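Local coordinates for protein purine nucleoside phosphorylase (Bacillus licheniformis, PDB 6DZD) that probably cleaves adenosine, inosine and methylthioadenosine with phosphate, releasing the purine base and the matching ribose or methylthioribose 1-phosphate, and probably deaminates adenosine, at residues Thr51-Gln56 and His61-Arg66; Lys67-Ile72 and His78-Ala83. All blocks are in the same frame, centred on the assembly; numbering follows the deposited sequence.

Both contacts use helix 59-72, and their centres lie about 11 Å apart on the same side of the chain's centre. Contact 1 comes first along the chain: the loop 51-56 packs against the N-terminal half of the helix, 61-66. Contact 2 follows in series, where the last turns, 67-72, meet 78-83, which holds strand 80-82 at one edge of a six-stranded mixed sheet. The two touch directly, R66 CZ lying 3.3 Å from F82 CE2, and this guanidinium makes a cation-pi interaction with the ring. One helix is thus joined to the loop that precedes it and to the strand that follows it, away from the zinc and potassium sites.

Contact 1 of 2, residues Thr51-Gln56 and His61-Arg66; sequences TGLHVQ and HVINNR
The loop that leads from strand 30-35 into helix 59-72 folds back on that helix, and R66 reaches out of it to grip the loop's backbone. Its guanidinium takes T51 O side-on: R66 NE and R66 NH1 each donate to this one oxygen, both at 3.0 Å. The N-H...O angles, 148° for NE and 144° for NH1, show moderately bent bonds, the oxygen close to the guanidinium plane. The R66 side chain is extended from CG to NE, which carries the group to the carbonyl. L53 lies over one face, offset toward the rim, its CG 3.5 Å from R66 NH1 and its CD1 3.5 Å from R66 NH2; the ring of F82 covers the opposite face. The other methyl of L53 turns to the helix, with CD2 3.7 Å from V62 CB. V62 meets backbone with both methyls: having CG1 anti to its own N (chi1 -179°) sets CG1 3.4 Å from T51 C and CG2 near G52 O. R66 NH2 is bonded to the carbonyls of G102 and A103, and T51 OG1 to that of R269. A leucine in place of R66 would probably leave T51 O without both donors and the G102 and A103 carbonyls without this link. The buried guanidinium thus has both faces covered and all three nitrogens bonded to backbone carbonyls, which probably fixes its rotation and eases the burial of its charge.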
loop_
_atom_site.group_PDB
_atom_site.type_symbol
_atom_site.label_atom_id
_atom_site.label_comp_id
_atom_site.label_asym_id
_atom_site.label_seq_id
_atom_site.Cartn_x
_atom_site.Cartn_y
_atom_site.Cartn_z
ATOM N N THR A 51 -12.620 -4.421 -0.415
ATOM C CA THR A 51 -12.359 -4.023 0.961
ATOM C C THR A 51 -12.522 -2.530 1.210
ATOM O O THR A 51 -12.264 -2.073 2.329
ATOM C CB THR A 51 -10.943 -4.441 1.360
ATOM O OG1 THR A 51 -10.028 -3.759 0.503
ATOM C CG2 THR A 51 -10.755 -5.947 1.196
ATOM N N GLY A 52 -12.950 -1.756 0.217
ATOM C CA GLY A 52 -13.124 -0.329 0.385
ATOM C C GLY A 52 -14.558 0.001 0.753
ATOM O O GLY A 52 -15.506 -0.486 0.122
ATOM N N LEU A 53 -14.706 0.821 1.794
ATOM C CA LEU A 53 -15.998 1.354 2.179
ATOM C C LEU A 53 -16.287 2.676 1.487
ATOM O O LEU A 53 -17.350 3.259 1.701
ATOM C CB LEU A 53 -16.073 1.539 3.701
ATOM C CG LEU A 53 -16.211 0.313 4.614
ATOM C CD1 LEU A 53 -16.053 0.690 6.103
ATOM C CD2 LEU A 53 -17.540 -0.400 4.357
ATOM N N HIS A 54 -15.386 3.152 0.642
ATOM C CA HIS A 54 -15.508 4.468 0.036
ATOM C C HIS A 54 -15.737 4.403 -1.474
ATOM O O HIS A 54 -15.485 5.387 -2.176
ATOM C CB HIS A 54 -14.261 5.292 0.359
ATOM C CG HIS A 54 -13.000 4.684 -0.169
ATOM N ND1 HIS A 54 -12.535 3.454 0.250
ATOM C CD2 HIS A 54 -12.121 5.120 -1.103
ATOM C CE1 HIS A 54 -11.417 3.167 -0.394
ATOM N NE2 HIS A 54 -11.143 4.160 -1.220
ATOM N N VAL A 55 -16.159 3.258 -2.002
ATOM C CA VAL A 55 -16.343 3.115 -3.440
ATOM C C VAL A 55 -17.794 2.766 -3.793
ATOM O O VAL A 55 -18.061 2.207 -4.853
ATOM C CB VAL A 55 -15.357 2.090 -4.024
ATOM C CG1 VAL A 55 -13.917 2.529 -3.781
ATOM C CG2 VAL A 55 -15.614 0.714 -3.437
ATOM N N GLN A 56 -18.733 3.094 -2.905
ATOM C CA GLN A 56 -20.169 2.899 -3.134
ATOM C C GLN A 56 -20.521 1.442 -3.452
ATOM O O GLN A 56 -21.438 1.164 -4.227
ATOM C CB GLN A 56 -20.652 3.822 -4.255
ATOM C CG GLN A 56 -20.132 5.242 -4.161
ATOM C CD GLN A 56 -20.512 6.058 -5.394
ATOM O OE1 GLN A 56 -19.897 5.926 -6.463
ATOM N NE2 GLN A 56 -21.557 6.886 -5.263
ATOM N N HIS A 61 -21.377 -6.012 2.562
ATOM C CA HIS A 61 -20.488 -6.930 1.855
ATOM C C HIS A 61 -19.020 -6.607 2.134
ATOM O O HIS A 61 -18.201 -7.520 2.285
ATOM C CB HIS A 61 -20.798 -6.927 0.355
ATOM C CG HIS A 61 -22.096 -7.602 0.005
ATOM N ND1 HIS A 61 -22.676 -7.508 -1.241
ATOM C CD2 HIS A 61 -22.932 -8.371 0.748
ATOM C CE1 HIS A 61 -23.813 -8.186 -1.250
ATOM N NE2 HIS A 61 -23.988 -8.725 -0.058
ATOM N N VAL A 62 -18.667 -5.317 2.205
ATOM C CA VAL A 62 -17.279 -4.921 2.467
ATOM C C VAL A 62 -16.854 -5.332 3.875
ATOM O O VAL A 62 -15.753 -5.857 4.085
ATOM C CB VAL A 62 -17.101 -3.404 2.257
ATOM C CG1 VAL A 62 -15.668 -3.001 2.495
ATOM C CG2 VAL A 62 -17.555 -2.977 0.862
ATOM N N ILE A 63 -17.719 -5.087 4.863
ATOM C CA ILE A 63 -17.414 -5.491 6.230
ATOM C C ILE A 63 -17.255 -7.004 6.317
ATOM O O ILE A 63 -16.379 -7.514 7.036
ATOM C CB ILE A 63 -18.493 -4.956 7.184
ATOM C CG1 ILE A 63 -18.266 -3.453 7.394
ATOM C CG2 ILE A 63 -18.468 -5.717 8.490
ATOM C CD1 ILE A 63 -19.496 -2.686 7.782
ATOM N N ASN A 64 -18.077 -7.746 5.566
ATOM C CA ASN A 64 -17.928 -9.196 5.540
ATOM C C ASN A 64 -16.642 -9.609 4.827
ATOM O O ASN A 64 -15.979 -10.566 5.248
ATOM C CB ASN A 64 -19.164 -9.842 4.923
ATOM C CG ASN A 64 -20.322 -9.902 5.906
ATOM O OD1 ASN A 64 -20.156 -9.622 7.092
ATOM N ND2 ASN A 64 -21.506 -10.247 5.412
ATOM N N ASN A 65 -16.248 -8.897 3.765
ATOM C CA ASN A 65 -14.962 -9.221 3.156
ATOM C C ASN A 65 -13.813 -8.942 4.132
ATOM O O ASN A 65 -12.862 -9.729 4.230
ATOM C CB ASN A 65 -14.755 -8.413 1.871
ATOM C CG ASN A 65 -15.783 -8.704 0.816
ATOM O OD1 ASN A 65 -16.383 -9.775 0.787
ATOM N ND2 ASN A 65 -15.983 -7.747 -0.082
ATOM N N ARG A 66 -13.908 -7.839 4.891
ATOM C CA ARG A 66 -12.919 -7.555 5.927
ATOM C C ARG A 66 -13.002 -8.570 7.062
ATOM O O ARG A 66 -11.973 -9.034 7.568
ATOM C CB ARG A 66 -13.103 -6.130 6.466
ATOM C CG ARG A 66 -12.834 -4.999 5.463
ATOM C CD ARG A 66 -13.030 -3.641 6.113
ATOM N NE ARG A 66 -12.892 -2.515 5.190
ATOM C CZ ARG A 66 -12.901 -1.231 5.561
ATOM N NH1 ARG A 66 -12.773 -0.259 4.656
ATOM N NH2 ARG A 66 -13.041 -0.910 6.840
#

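Contact 2 of 2, residues Lys67-Ile72 and His78-Ala83; sequences KKVADI and HDWVFA
W80 sets its indole beside helix 59-72, where the pyrrole side of the ring overlaps A70 and the far end of the benzene side reaches V69. A70 CB lies 4.0 Å from W80 NE1 and 4.2 Å from W80 CE2, an oblique approach to the ring. The alanine backbone takes part too, with A70 CA 4.0 Å from W80 CZ2. The preceding residue, V69, brings CG1 to 4.4 Å from W80 CH2, a looser apolar touch. CG of W80 is anti to its own carbonyl carbon (chi1 -70°), and this torsion swings the indole from the strand to the helix. The contact joins the C-terminal end of the helix to strand 80-82, an outermost strand of the six-stranded mixed sheet, across the short connection 73-77. The same indole also meets F124, with the planes at about 20°, and touches M271 and F273 on strand 270-276. V69 packs on M271 as well, and on M14. No hydrogen bond links the helix segment to the strand segment directly; instead T75 OG1, in the connection, bonds both W80 NE1 and A70 O.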
loop_
_atom_site.group_PDB
_atom_site.type_symbol
_atom_site.label_atom_id
_atom_site.label_comp_id
_atom_site.label_asym_id
_atom_site.label_seq_id
_atom_site.Cartn_x
_atom_site.Cartn_y
_atom_site.Cartn_z
ATOM N N LYS A 67 -14.223 -8.933 7.463
ATOM C CA LYS A 67 -14.386 -9.931 8.513
ATOM C C LYS A 67 -13.775 -11.264 8.114
ATOM O O LYS A 67 -13.273 -11.994 8.976
ATOM C CB LYS A 67 -15.863 -10.088 8.856
ATOM C CG LYS A 67 -16.345 -9.154 9.985
ATOM C CD LYS A 67 -17.875 -9.210 10.118
ATOM C CE LYS A 67 -18.336 -9.048 11.546
ATOM N NZ LYS A 67 -19.782 -8.724 11.555
ATOM N N LYS A 68 -13.801 -11.596 6.816
ATOM C CA LYS A 68 -13.208 -12.851 6.368
ATOM C C LYS A 68 -11.693 -12.778 6.393
ATOM O O LYS A 68 -11.033 -13.722 6.848
ATOM C CB LYS A 68 -13.688 -13.204 4.963
ATOM C CG LYS A 68 -12.699 -14.075 4.197
ATOM C CD LYS A 68 -13.401 -14.947 3.165
ATOM C CE LYS A 68 -12.441 -15.846 2.378
ATOM N NZ LYS A 68 -13.163 -16.561 1.270
ATOM N N VAL A 69 -11.124 -11.647 5.968
ATOM C CA VAL A 69 -9.672 -11.524 5.994
ATOM C C VAL A 69 -9.162 -11.518 7.427
ATOM O O VAL A 69 -8.187 -12.204 7.751
ATOM C CB VAL A 69 -9.209 -10.276 5.225
ATOM C CG1 VAL A 69 -7.710 -10.110 5.396
ATOM C CG2 VAL A 69 -9.584 -10.396 3.756
ATOM N N ALA A 70 -9.845 -10.799 8.319
ATOM C CA ALA A 70 -9.439 -10.781 9.719
ATOM C C ALA A 70 -9.447 -12.184 10.314
ATOM O O ALA A 70 -8.570 -12.545 11.112
ATOM C CB ALA A 70 -10.367 -9.864 10.515
ATOM N N ASP A 71 -10.424 -12.997 9.926
ATOM C CA ASP A 71 -10.518 -14.335 10.498
ATOM C C ASP A 71 -9.452 -15.279 9.927
ATOM O O ASP A 71 -9.001 -16.195 10.614
ATOM C CB ASP A 71 -11.939 -14.871 10.295
ATOM C CG ASP A 71 -12.994 -14.136 11.155
ATOM O OD1 ASP A 71 -12.689 -13.136 11.860
ATOM O OD2 ASP A 71 -14.161 -14.573 11.119
ATOM N N ILE A 72 -9.035 -15.090 8.677
ATOM C CA ILE A 72 -7.964 -15.926 8.147
ATOM C C ILE A 72 -6.670 -15.669 8.908
ATOM O O ILE A 72 -5.951 -16.605 9.273
ATOM C CB ILE A 72 -7.809 -15.707 6.630
ATOM C CG1 ILE A 72 -9.032 -16.294 5.897
ATOM C CG2 ILE A 72 -6.515 -16.362 6.143
ATOM C CD1 ILE A 72 -9.294 -15.733 4.516
ATOM N N HIS A 78 -11.825 -5.626 15.391
ATOM C CA HIS A 78 -11.784 -4.536 16.360
ATOM C C HIS A 78 -10.384 -3.987 16.566
ATOM O O HIS A 78 -10.241 -2.834 16.982
ATOM C CB HIS A 78 -12.359 -5.008 17.701
ATOM C CG HIS A 78 -13.835 -5.251 17.659
ATOM N ND1 HIS A 78 -14.384 -6.384 17.095
ATOM C CD2 HIS A 78 -14.877 -4.491 18.071
ATOM C CE1 HIS A 78 -15.702 -6.319 17.178
ATOM N NE2 HIS A 78 -16.026 -5.182 17.771
ATOM N N ASP A 79 -9.354 -4.785 16.296
ATOM C CA ASP A 79 -7.972 -4.360 16.464
ATOM C C ASP A 79 -7.350 -3.888 15.146
ATOM O O ASP A 79 -6.118 -3.829 15.028
ATOM C CB ASP A 79 -7.144 -5.487 17.080
ATOM C CG ASP A 79 -7.748 -6.020 18.370
ATOM O OD1 ASP A 79 -8.159 -5.209 19.236
ATOM O OD2 ASP A 79 -7.814 -7.266 18.507
ATOM N N TRP A 80 -8.177 -3.544 14.161
ATOM C CA TRP A 80 -7.707 -3.018 12.893
ATOM C C TRP A 80 -7.920 -1.501 12.827
ATOM O O TRP A 80 -8.811 -0.946 13.480
ATOM C CB TRP A 80 -8.424 -3.700 11.727
ATOM C CG TRP A 80 -8.032 -5.115 11.532
ATOM C CD1 TRP A 80 -8.173 -6.137 12.430
ATOM C CD2 TRP A 80 -7.424 -5.685 10.364
ATOM N NE1 TRP A 80 -7.687 -7.302 11.895
ATOM C CE2 TRP A 80 -7.221 -7.054 10.628
ATOM C CE3 TRP A 80 -7.033 -5.172 9.125
ATOM C CZ2 TRP A 80 -6.639 -7.919 9.696
ATOM C CZ3 TRP A 80 -6.457 -6.037 8.194
ATOM C CH2 TRP A 80 -6.271 -7.396 8.489
ATOM N N VAL A 81 -7.082 -0.831 12.026
ATOM C CA VAL A 81 -7.144 0.617 11.859
ATOM C C VAL A 81 -7.053 0.963 10.378
ATOM O O VAL A 81 -6.120 0.530 9.692
ATOM C CB VAL A 81 -6.026 1.334 12.635
ATOM C CG1 VAL A 81 -6.142 2.810 12.423
ATOM C CG2 VAL A 81 -6.090 0.975 14.116
ATOM N N PHE A 82 -7.991 1.792 9.909
ATOM C CA PHE A 82 -8.130 2.166 8.508
ATOM C C PHE A 82 -7.990 3.677 8.355
ATOM O O PHE A 82 -8.112 4.431 9.323
ATOM C CB PHE A 82 -9.488 1.675 7.947
ATOM C CG PHE A 82 -9.534 0.190 7.681
ATOM C CD1 PHE A 82 -9.482 -0.721 8.734
ATOM C CD2 PHE A 82 -9.628 -0.298 6.397
ATOM C CE1 PHE A 82 -9.510 -2.093 8.497
ATOM C CE2 PHE A 82 -9.665 -1.667 6.160
ATOM C CZ PHE A 82 -9.610 -2.562 7.208
ATOM N N ALA A 83 -7.728 4.120 7.122
ATOM C CA ALA A 83 -7.470 5.528 6.839
ATOM C C ALA A 83 -8.441 6.070 5.804
ATOM O O ALA A 83 -8.857 5.364 4.880
ATOM C CB ALA A 83 -6.053 5.766 6.329
#